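Local atomic coordinates of insecticidal crystal protein Cry7Cal (Bacillus thuringiensis, PDB entry 5ZI1), a protein that is an insecticidal crystal toxin active against the locust Locusta migratoria manilensis, probably acting by binding receptors in the target insect. Residues P139-Y144 with D188-W193. Sequence-based numbering, arbitrary orientation.
Sequences PLLTVY and DHCVKW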
loop_
_atom_site.group_PDB
_atom_site.type_symbol
_atom_site.label_atom_id
_atom_site.label_comp_id
_atom_site.label_asym_id
_atom_site.label_seq_id
_atom_site.Cartn_x
_atom_site.Cartn_y
_atom_site.Cartn_z
ATOM N N PRO A 139 -1.959 4.306 -19.866
ATOM C CA PRO A 139 -1.194 3.055 -20.028
ATOM C C PRO A 139 0.277 3.198 -19.665
ATOM O O PRO A 139 0.934 2.184 -19.407
ATOM C CB PRO A 139 -1.393 2.707 -21.511
ATOM C CG PRO A 139 -1.770 3.989 -22.152
ATOM C CD PRO A 139 -2.570 4.739 -21.135
ATOM N N LEU A 140 0.800 4.418 -19.610
ATOM C CA LEU A 140 2.184 4.703 -19.248
ATOM C C LEU A 140 2.380 4.958 -17.760
ATOM O O LEU A 140 3.493 5.309 -17.354
ATOM C CB LEU A 140 2.692 5.943 -20.001
ATOM C CG LEU A 140 2.974 5.823 -21.488
ATOM C CD1 LEU A 140 3.370 7.190 -22.079
ATOM C CD2 LEU A 140 4.052 4.788 -21.709
ATOM N N LEU A 141 1.339 4.808 -16.941
ATOM C CA LEU A 141 1.397 5.322 -15.575
ATOM C C LEU A 141 2.490 4.644 -14.748
ATOM O O LEU A 141 3.241 5.324 -14.036
ATOM C CB LEU A 141 0.036 5.174 -14.902
ATOM C CG LEU A 141 -0.066 5.810 -13.518
ATOM C CD1 LEU A 141 0.436 7.288 -13.546
ATOM C CD2 LEU A 141 -1.505 5.723 -13.036
ATOM N N THR A 142 2.618 3.314 -14.842
ATOM C CA THR A 142 3.615 2.634 -14.015
ATOM C C THR A 142 5.028 3.013 -14.437
ATOM O O THR A 142 5.905 3.219 -13.588
ATOM C CB THR A 142 3.426 1.109 -14.070
ATOM O OG1 THR A 142 2.197 0.756 -13.440
ATOM C CG2 THR A 142 4.526 0.422 -13.327
ATOM N N VAL A 143 5.264 3.129 -15.743
ATOM C CA VAL A 143 6.546 3.658 -16.210
ATOM C C VAL A 143 6.809 5.024 -15.592
ATOM O O VAL A 143 7.919 5.314 -15.129
ATOM C CB VAL A 143 6.576 3.723 -17.751
ATOM C CG1 VAL A 143 7.848 4.421 -18.242
ATOM C CG2 VAL A 143 6.461 2.311 -18.347
ATOM N N TYR A 144 5.787 5.878 -15.568
ATOM C CA TYR A 144 5.954 7.224 -15.031
ATOM C C TYR A 144 6.285 7.171 -13.546
ATOM O O TYR A 144 7.287 7.743 -13.098
ATOM C CB TYR A 144 4.681 8.022 -15.281
ATOM C CG TYR A 144 4.724 9.439 -14.787
ATOM C CD1 TYR A 144 4.380 9.748 -13.484
ATOM C CD2 TYR A 144 5.076 10.483 -15.639
ATOM C CE1 TYR A 144 4.407 11.051 -13.022
ATOM C CE2 TYR A 144 5.105 11.783 -15.192
ATOM C CZ TYR A 144 4.766 12.063 -13.882
ATOM O OH TYR A 144 4.777 13.359 -13.432
ATOM N N ASP A 188 0.855 14.249 -7.748
ATOM C CA ASP A 188 -0.410 14.695 -8.334
ATOM C C ASP A 188 -0.715 13.948 -9.618
ATOM O O ASP A 188 -1.862 13.570 -9.873
ATOM C CB ASP A 188 -0.378 16.190 -8.632
ATOM C CG ASP A 188 -0.473 17.053 -7.387
ATOM O OD1 ASP A 188 -0.685 16.504 -6.281
ATOM O OD2 ASP A 188 -0.342 18.294 -7.533
ATOM N N HIS A 189 0.291 13.771 -10.466
ATOM C CA HIS A 189 0.073 13.040 -11.703
ATOM C C HIS A 189 -0.365 11.598 -11.424
ATOM O O HIS A 189 -1.336 11.111 -12.014
ATOM C CB HIS A 189 1.342 13.075 -12.556
ATOM C CG HIS A 189 1.169 12.423 -13.886
ATOM N ND1 HIS A 189 0.694 13.102 -14.989
ATOM C CD2 HIS A 189 1.363 11.142 -14.283
ATOM C CE1 HIS A 189 0.625 12.271 -16.013
ATOM N NE2 HIS A 189 1.026 11.076 -15.613
ATOM N N CYS A 190 0.322 10.904 -10.505
ATOM C CA CYS A 190 -0.018 9.497 -10.245
ATOM C C CYS A 190 -1.422 9.358 -9.675
ATOM O O CYS A 190 -2.161 8.441 -10.048
ATOM C CB CYS A 190 0.992 8.848 -9.298
ATOM S SG CYS A 190 2.661 8.719 -9.977
ATOM N N VAL A 191 -1.817 10.257 -8.777
ATOM C CA VAL A 191 -3.139 10.133 -8.174
ATOM C C VAL A 191 -4.222 10.397 -9.208
ATOM O O VAL A 191 -5.150 9.600 -9.365
ATOM C CB VAL A 191 -3.255 11.056 -6.950
ATOM C CG1 VAL A 191 -4.685 11.127 -6.458
ATOM C CG2 VAL A 191 -2.364 10.517 -5.853
ATOM N N LYS A 192 -4.096 11.500 -9.957
ATOM C CA LYS A 192 -5.086 11.861 -10.971
ATOM C C LYS A 192 -5.353 10.715 -11.945
ATOM O O LYS A 192 -6.506 10.353 -12.194
ATOM C CB LYS A 192 -4.608 13.107 -11.719
ATOM C CG LYS A 192 -5.273 13.383 -13.061
ATOM C CD LYS A 192 -4.560 14.570 -13.742
ATOM C CE LYS A 192 -5.376 15.178 -14.883
ATOM N NZ LYS A 192 -6.694 15.676 -14.394
ATOM N N TRP A 193 -4.299 10.126 -12.504
ATOM C CA TRP A 193 -4.503 9.074 -13.486
ATOM C C TRP A 193 -4.813 7.718 -12.862
ATOM O O TRP A 193 -5.442 6.890 -13.527
ATOM C CB TRP A 193 -3.296 9.011 -14.421
ATOM C CG TRP A 193 -3.358 10.173 -15.367
ATOM C CD1 TRP A 193 -2.802 11.407 -15.189
ATOM C CD2 TRP A 193 -4.087 10.238 -16.595
ATOM N NE1 TRP A 193 -3.114 12.222 -16.239
ATOM C CE2 TRP A 193 -3.900 11.530 -17.121
ATOM C CE3 TRP A 193 -4.872 9.321 -17.312
ATOM C CZ2 TRP A 193 -4.463 11.934 -18.330
ATOM C CZ3 TRP A 193 -5.429 9.726 -18.514
ATOM C CH2 TRP A 193 -5.224 11.021 -19.006
#
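Tyr144 and His189 carry the aromatic half of this helix-to-helix contact. Their ring centroids lie 4.0 Å apart with the planes inclined at 36°, too oblique for either a parallel stack or a T. The imidazole reaches over one face of the phenol ring near its rim, where His189 CD2 comes to 3.3 Å from Tyr144 CE1. In both residues CG lies anti to the backbone N (chi1 -179° for Tyr144, -176° for His189) and CB points toward the other helix, which is why the rings meet there. A flat imidazole suits its place, because it can lie over the phenol face while His189 CB and CG also meet Tyr144 OH and CZ. Trp193 CD1, one helical turn on, lies over the rim of the opposite imidazole face, so the ring sits between the two aromatic groups.

Sulfur meets the same tyrosine differently: Cys190 SG sits at the ring edge, 4.0 Å from Tyr144 CD1, a sulfur-aromatic contact for which a small, polarisable side chain is well suited.

The remaining packing is apolar and centres on Leu141, in the first turn of helix 141-165. Leucine suits this place because its two branched methyls reach different neighbours: CD1 rests 4.0 Å from Cys190 CA and also touches the imidazole, while CD2 lies 4.0 Å from Trp193 CB. No hydrogen bond crosses the interface, so shape and apolar contact join the two segments.

Thr142, whose CB points away from helix 169-202, packs against helices 54-67 and 208-227, and Cys190 also touches Val226 of the latter. This is interhelical core packing in the N-terminal domain, the alpha-helical bundle characteristic of three-domain Cry toxins and generally associated in that family with membrane insertion and pore formation.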